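Local coordinates for putative amidohydrolase (Unidentified, PDB 3FEQ), which is a zinc-dependent prolidase of the amidohydrolase superfamily, cleaving dipeptides that end in proline, at the interface of chains A and B and the interface of chains A and C. Residues are numbered along the deposited sequence; one frame, centred on the assembly and turned at random. Chains: chain A/B/C, Putative amidohydrolase.

Contact 1: the interface of chains A and B. Residues chain A 112, 114-115, 118, 123; chain B 82, 84-85.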
loop_
_atom_site.group_PDB
_atom_site.type_symbol
_atom_site.label_atom_id
_atom_site.label_comp_id
_atom_site.label_asym_id
_atom_site.label_seq_id
_atom_site.Cartn_x
_atom_site.Cartn_y
_atom_site.Cartn_z
ATOM N N ASP A 112 10.341 -21.346 -18.927
ATOM C CA ASP A 112 9.601 -21.824 -17.789
ATOM C C ASP A 112 9.016 -23.207 -18.066
ATOM O O ASP A 112 9.262 -23.804 -19.113
ATOM C CB ASP A 112 8.493 -20.821 -17.440
ATOM C CG ASP A 112 7.571 -20.501 -18.632
ATOM O OD1 ASP A 112 7.768 -21.056 -19.740
ATOM O OD2 ASP A 112 6.629 -19.693 -18.458
ATOM N N SER A 114 5.911 -23.992 -18.796
ATOM C CA SER A 114 4.919 -24.025 -19.877
ATOM C C SER A 114 5.563 -24.270 -21.228
ATOM O O SER A 114 4.972 -24.926 -22.085
ATOM C CB SER A 114 4.084 -22.743 -19.924
ATOM O OG SER A 114 4.735 -21.673 -19.268
ATOM N N LEU A 115 6.764 -23.724 -21.411
ATOM C CA LEU A 115 7.570 -23.986 -22.596
ATOM C C LEU A 115 8.047 -25.448 -22.616
ATOM O O LEU A 115 7.917 -26.143 -23.626
ATOM C CB LEU A 115 8.765 -23.048 -22.609
ATOM C CG LEU A 115 9.011 -22.280 -23.895
ATOM C CD1 LEU A 115 10.497 -21.999 -24.023
ATOM C CD2 LEU A 115 8.532 -23.071 -25.074
ATOM N N ALA A 118 5.147 -27.344 -23.723
ATOM C CA ALA A 118 4.871 -27.114 -25.119
ATOM C C ALA A 118 5.644 -28.099 -25.974
ATOM O O ALA A 118 5.070 -28.704 -26.875
ATOM C CB ALA A 118 5.206 -25.680 -25.499
ATOM N N LEU A 123 3.376 -29.490 -28.929
ATOM C CA LEU A 123 2.808 -28.249 -29.432
ATOM C C LEU A 123 3.855 -27.457 -30.206
ATOM O O LEU A 123 3.536 -26.684 -31.109
ATOM C CB LEU A 123 2.276 -27.413 -28.267
ATOM C CG LEU A 123 0.845 -26.895 -28.380
ATOM C CD1 LEU A 123 -0.095 -28.003 -28.789
ATOM C CD2 LEU A 123 0.418 -26.312 -27.056
ATOM N N PRO B 82 -1.116 -20.202 -18.616
ATOM C CA PRO B 82 0.182 -19.510 -18.657
ATOM C C PRO B 82 0.376 -18.666 -19.912
ATOM O O PRO B 82 -0.093 -19.035 -20.983
ATOM C CB PRO B 82 1.190 -20.660 -18.643
ATOM C CG PRO B 82 0.499 -21.730 -17.882
ATOM C CD PRO B 82 -0.952 -21.635 -18.318
ATOM N N ILE B 84 2.831 -17.770 -22.069
ATOM C CA ILE B 84 3.498 -18.227 -23.271
ATOM C C ILE B 84 2.679 -19.315 -23.977
ATOM O O ILE B 84 2.637 -19.358 -25.203
ATOM C CB ILE B 84 5.022 -18.554 -23.009
ATOM C CG1 ILE B 84 5.531 -19.726 -23.849
ATOM C CG2 ILE B 84 5.317 -18.729 -21.511
ATOM C CD1 ILE B 84 5.257 -21.068 -23.257
ATOM N N LEU B 85 1.922 -20.091 -23.202
ATOM C CA LEU B 85 0.999 -21.082 -23.751
ATOM C C LEU B 85 -0.224 -20.475 -24.416
ATOM O O LEU B 85 -0.628 -20.908 -25.484
ATOM C CB LEU B 85 0.548 -22.067 -22.681
ATOM C CG LEU B 85 1.394 -23.334 -22.562
ATOM C CD1 LEU B 85 0.856 -24.233 -21.470
ATOM C CD2 LEU B 85 1.434 -24.065 -23.876
#
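B:Ile84, near the start of helix 83-99, pushes its two branches against the N-terminal turn of A helix 113-120. Most of the contact is apolar. The delta-methyl CD1 of B:Ile84 reaches the backbone of A:Leu115, 3.8 Å from its CA, and also nears CG of that leucine; the two side chains run at about a right angle. A:Ser114 offers its beta-carbon to several partners: CB lies 3.8 Å from CB on the ring of B:Pro82 and 3.8 Å from CG of B:Leu85. CD2 of A:Leu123 meets CD2 of B:Leu85 methyl to methyl at 4.0 Å, again with the side chains crossing steeply.

Polar atoms also pack against carbon. The gamma-methyl CG2 of B:Ile84 sits 3.5 Å from the carboxylate oxygen OD2 of A:Asp112, with OG of A:Ser114 near the same methyl, and CD1 lies 3.6 Å from N of A:Leu115.

Within chain A, A:Asp112 is the N-cap of helix 113-120: with chi1 at 54°, CG lies between its own N and C, and OD1 accepts a weak bond from N of A:Leu115 (3.3 Å).

Repeated by the two-fold with chains exchanged, the patch helps join A to B in the deposited assembly, which may not be the biological one.

Contact 2: the interface of chains A and C. Residues chain A 175, 179, 220; chain C 138, 209-210, 212-213.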
loop_
_atom_site.group_PDB
_atom_site.type_symbol
_atom_site.label_atom_id
_atom_site.label_comp_id
_atom_site.label_asym_id
_atom_site.label_seq_id
_atom_site.Cartn_x
_atom_site.Cartn_y
_atom_site.Cartn_z
ATOM N N ARG A 175 15.032 -17.248 -0.253
ATOM C CA ARG A 175 14.330 -18.458 0.159
ATOM C C ARG A 175 12.993 -18.541 -0.518
ATOM O O ARG A 175 12.702 -19.541 -1.179
ATOM C CB ARG A 175 14.129 -18.516 1.670
ATOM C CG ARG A 175 14.810 -19.682 2.294
ATOM C CD ARG A 175 14.136 -20.109 3.553
ATOM N NE ARG A 175 14.621 -19.415 4.750
ATOM C CZ ARG A 175 15.770 -19.668 5.380
ATOM N NH1 ARG A 175 16.064 -18.995 6.484
ATOM N NH2 ARG A 175 16.634 -20.566 4.907
ATOM N N ARG A 179 11.431 -21.142 -3.460
ATOM C CA ARG A 179 10.170 -21.876 -3.299
ATOM C C ARG A 179 9.143 -21.547 -4.391
ATOM O O ARG A 179 8.459 -22.431 -4.881
ATOM C CB ARG A 179 9.572 -21.648 -1.908
ATOM C CG ARG A 179 10.516 -22.004 -0.793
ATOM C CD ARG A 179 9.852 -21.953 0.549
ATOM N NE ARG A 179 10.809 -22.323 1.574
ATOM C CZ ARG A 179 10.714 -21.971 2.846
ATOM N NH1 ARG A 179 9.690 -21.233 3.249
ATOM N NH2 ARG A 179 11.628 -22.385 3.713
ATOM N N GLU A 220 17.268 -24.670 -0.065
ATOM C CA GLU A 220 15.931 -24.795 -0.622
ATOM C C GLU A 220 15.917 -25.604 -1.913
ATOM O O GLU A 220 14.972 -26.349 -2.168
ATOM C CB GLU A 220 15.305 -23.429 -0.851
ATOM C CG GLU A 220 15.095 -22.638 0.416
ATOM C CD GLU A 220 14.107 -23.295 1.373
ATOM O OE1 GLU A 220 12.999 -23.684 0.937
ATOM O OE2 GLU A 220 14.433 -23.392 2.576
ATOM N N GLN C 138 4.827 -23.776 3.864
ATOM C CA GLN C 138 5.648 -22.924 3.010
ATOM C C GLN C 138 4.967 -22.794 1.657
ATOM O O GLN C 138 3.977 -23.468 1.379
ATOM C CB GLN C 138 7.058 -23.498 2.834
ATOM C CG GLN C 138 7.085 -24.938 2.378
ATOM C CD GLN C 138 8.250 -25.221 1.470
ATOM O OE1 GLN C 138 9.332 -25.588 1.923
ATOM N NE2 GLN C 138 8.037 -25.053 0.172
ATOM N N TYR C 209 10.187 -26.533 4.638
ATOM C CA TYR C 209 10.634 -25.626 5.707
ATOM C C TYR C 209 12.102 -25.829 6.065
ATOM O O TYR C 209 12.570 -26.953 6.235
ATOM C CB TYR C 209 9.772 -25.732 6.976
ATOM C CG TYR C 209 8.537 -24.877 6.961
ATOM C CD1 TYR C 209 7.287 -25.423 7.218
ATOM C CD2 TYR C 209 8.610 -23.516 6.668
ATOM C CE1 TYR C 209 6.120 -24.629 7.196
ATOM C CE2 TYR C 209 7.463 -22.716 6.649
ATOM C CZ TYR C 209 6.223 -23.279 6.909
ATOM O OH TYR C 209 5.096 -22.489 6.883
ATOM N N SER C 210 12.819 -24.730 6.209
ATOM C CA SER C 210 14.181 -24.790 6.688
ATOM C C SER C 210 14.195 -25.145 8.175
ATOM O O SER C 210 13.200 -24.947 8.876
ATOM C CB SER C 210 14.834 -23.443 6.475
ATOM O OG SER C 210 14.224 -22.499 7.326
ATOM N N ASP C 212 15.810 -23.670 10.444
ATOM C CA ASP C 212 15.604 -22.397 11.135
ATOM C C ASP C 212 14.134 -22.069 11.327
ATOM O O ASP C 212 13.723 -21.693 12.422
ATOM C CB ASP C 212 16.277 -21.265 10.382
ATOM C CG ASP C 212 17.767 -21.258 10.584
ATOM O OD1 ASP C 212 18.227 -21.879 11.568
ATOM O OD2 ASP C 212 18.481 -20.654 9.756
ATOM N N GLU C 213 13.347 -22.237 10.267
ATOM C CA GLU C 213 11.919 -22.023 10.359
ATOM C C GLU C 213 11.265 -22.959 11.374
ATOM O O GLU C 213 10.664 -22.507 12.354
ATOM C CB GLU C 213 11.265 -22.104 8.979
ATOM C CG GLU C 213 11.490 -20.846 8.118
ATOM C CD GLU C 213 11.339 -21.116 6.630
ATOM O OE1 GLU C 213 10.649 -20.336 5.943
ATOM O OE2 GLU C 213 11.869 -22.138 6.148
#
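Carboxylate oxygen OE2 of C:Glu213 is gripped by NH2 of A:Arg179 at 2.5 Å, and by N and OG of C:Ser210 from its own chain. The site is a salt bridge between two amidohydrolase-family chains of the deposited assembly, a pairing that may not be biological; A helix 171-183 faces the start of C helix 211-223. A:Arg179 takes C:Glu213 end-on: NH1 binds OE1 at 3.0 Å while NH2 holds OE2, both oxygens using syn lone pairs, and the guanidinium and carboxylate planes are 24° apart. The arginine chain runs extended from CG to NE (chi3 179°), carrying the guanidinium out to the partner.

On its other edge A:Glu220 fixes the guanidinium side-on. NE reaches OE1 of A:Glu220 at 2.7 Å, nearly straight (174° at H), but from above that carboxylate's plane; NH2 donates to OE2 of A:Glu220 and is thus shared with C:Glu213. The amide of C:Gln138 stacks on one guanidinium face, with OE1 3.6 Å above the plane toward the rim; the same oxygen accepts a bond from N of C:Tyr209, which anchors the amide.

C:Ser210 caps the helix, its OG accepting from N of C:Glu213 at 3.1 Å. That hydroxyl also lies 3.8 Å over the centre of the A:Arg175 guanidinium, whose positive charge, with that of A:Arg179, probably favours an ionised C:Glu213.

Contact 3: the interface of chains A and C. Residues chain A 182-183; chain C 140, 146-148, 153, 201.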
loop_
_atom_site.group_PDB
_atom_site.type_symbol
_atom_site.label_atom_id
_atom_site.label_comp_id
_atom_site.label_asym_id
_atom_site.label_seq_id
_atom_site.Cartn_x
_atom_site.Cartn_y
_atom_site.Cartn_z
ATOM N N ILE A 182 10.296 -23.129 -7.854
ATOM C CA ILE A 182 10.086 -24.562 -7.861
ATOM C C ILE A 182 8.595 -24.899 -7.935
ATOM O O ILE A 182 8.193 -25.793 -8.673
ATOM C CB ILE A 182 10.780 -25.232 -6.644
ATOM C CG1 ILE A 182 12.220 -25.585 -7.004
ATOM C CG2 ILE A 182 10.063 -26.473 -6.235
ATOM C CD1 ILE A 182 13.203 -25.227 -5.942
ATOM N N GLN A 183 7.771 -24.157 -7.208
ATOM C CA GLN A 183 6.336 -24.238 -7.402
ATOM C C GLN A 183 5.935 -24.048 -8.875
ATOM O O GLN A 183 5.102 -24.800 -9.406
ATOM C CB GLN A 183 5.613 -23.235 -6.513
ATOM C CG GLN A 183 4.199 -23.662 -6.152
ATOM C CD GLN A 183 3.178 -23.291 -7.217
ATOM O OE1 GLN A 183 3.454 -22.481 -8.107
ATOM N NE2 GLN A 183 1.991 -23.885 -7.133
ATOM N N GLY C 140 4.155 -23.443 -2.012
ATOM C CA GLY C 140 4.217 -24.652 -2.818
ATOM C C GLY C 140 4.177 -25.891 -1.958
ATOM O O GLY C 140 4.424 -26.999 -2.437
ATOM N N ARG C 146 -2.470 -23.961 -4.741
ATOM C CA ARG C 146 -2.430 -23.240 -5.999
ATOM C C ARG C 146 -1.901 -24.137 -7.093
ATOM O O ARG C 146 -0.946 -24.874 -6.878
ATOM C CB ARG C 146 -1.590 -21.969 -5.877
ATOM C CG ARG C 146 -2.311 -20.858 -5.127
ATOM C CD ARG C 146 -1.417 -19.662 -4.886
ATOM N NE ARG C 146 -0.369 -19.952 -3.911
ATOM C CZ ARG C 146 0.495 -19.050 -3.454
ATOM N NH1 ARG C 146 0.431 -17.795 -3.877
ATOM N NH2 ARG C 146 1.429 -19.405 -2.579
ATOM N N PRO C 147 -2.563 -24.117 -8.259
ATOM C CA PRO C 147 -2.117 -24.956 -9.364
ATOM C C PRO C 147 -0.793 -24.439 -9.917
ATOM O O PRO C 147 -0.457 -23.272 -9.719
ATOM C CB PRO C 147 -3.247 -24.808 -10.394
ATOM C CG PRO C 147 -3.880 -23.488 -10.080
ATOM C CD PRO C 147 -3.759 -23.319 -8.601
ATOM N N ARG C 148 -0.033 -25.315 -10.563
ATOM C CA ARG C 148 1.230 -24.941 -11.191
ATOM C C ARG C 148 0.989 -23.904 -12.298
ATOM O O ARG C 148 0.691 -24.261 -13.425
ATOM C CB ARG C 148 1.874 -26.203 -11.758
ATOM C CG ARG C 148 3.231 -26.026 -12.359
ATOM C CD ARG C 148 3.988 -27.312 -12.218
ATOM N NE ARG C 148 4.477 -27.465 -10.855
ATOM C CZ ARG C 148 5.451 -28.292 -10.507
ATOM N NH1 ARG C 148 6.024 -29.059 -11.424
ATOM N NH2 ARG C 148 5.841 -28.358 -9.245
ATOM N N GLU C 153 1.120 -17.357 -8.860
ATOM C CA GLU C 153 1.527 -16.603 -7.671
ATOM C C GLU C 153 0.827 -15.285 -7.387
ATOM O O GLU C 153 1.490 -14.260 -7.219
ATOM C CB GLU C 153 3.043 -16.421 -7.628
ATOM C CG GLU C 153 3.718 -17.316 -6.615
ATOM C CD GLU C 153 3.539 -18.794 -6.918
ATOM O OE1 GLU C 153 2.396 -19.288 -6.865
ATOM O OE2 GLU C 153 4.553 -19.474 -7.178
ATOM N N THR C 201 1.356 -29.762 -6.002
ATOM C CA THR C 201 2.694 -29.530 -6.575
ATOM C C THR C 201 3.862 -30.287 -5.928
ATOM O O THR C 201 4.921 -30.425 -6.541
ATOM C CB THR C 201 3.047 -28.020 -6.667
ATOM O OG1 THR C 201 2.968 -27.416 -5.370
ATOM C CG2 THR C 201 2.098 -27.307 -7.608
#
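A:Gln183, the last residue of helix 171-183, inserts its side chain among loops of chain C, another copy of this amidohydrolase-superfamily protein in the deposited assembly, whose pairing with A may not be biological. Polar contacts are loose. NE of C:Arg148 donates a weak, bent bond to the carbonyl O of A:Gln183 (3.1 Å, 120° at H), and NH2 of the same guanidinium lies 3.5 Å from O of A:Ile182. The arginine thus places its positive charge beside carbonyls at the C-terminal end of the helix, where it would probably be favoured by the helix dipole. A bend at chi3 turns its guanidinium toward that end.

The side-chain amide of A:Gln183 comes near polar groups without a clear bond. Its OE1, as modelled, lies 3.3 Å from OE2 of C:Glu153, two acceptors facing each other, so the placing is doubtful; the amide and carboxylate planes stand 69° apart. NE2 is near O of C:Arg146, but its N-H points elsewhere.

Within chain C, OE1 of C:Glu153 stands over the rim of one face of the C:Arg146 guanidinium, in a long salt bridge of 3.9 Å to NH1.

Packing contacts flank the glutamine. Its CG lies 3.5 Å from CA of C:Gly140, while the methyl CG2 of C:Thr201 approaches NE2 at 3.5 Å. A bend at chi2 of A:Gln183 (-84°) swings the amide toward C:Arg146.

Contacts 2 and 3 belong to the same A–C interface, their C-alpha centres about 15 Å apart, and both use A helix 171-183: its middle serves contact 2 and its C-terminal end contact 3. Contact 2 also draws on helix 211-223 of both chains. On chain C the two use nearby loop residues, C:Gln138 and C:Gly140. Contact 1 joins A to B instead, through A helix 113-120 and B helix 83-99, its centre about 15 Å from contact 3 and about 28 Å from contact 2. Chain A here meets two neighbours of the eight-copy deposited assembly through separate helices, which may not reflect the assembly in solution.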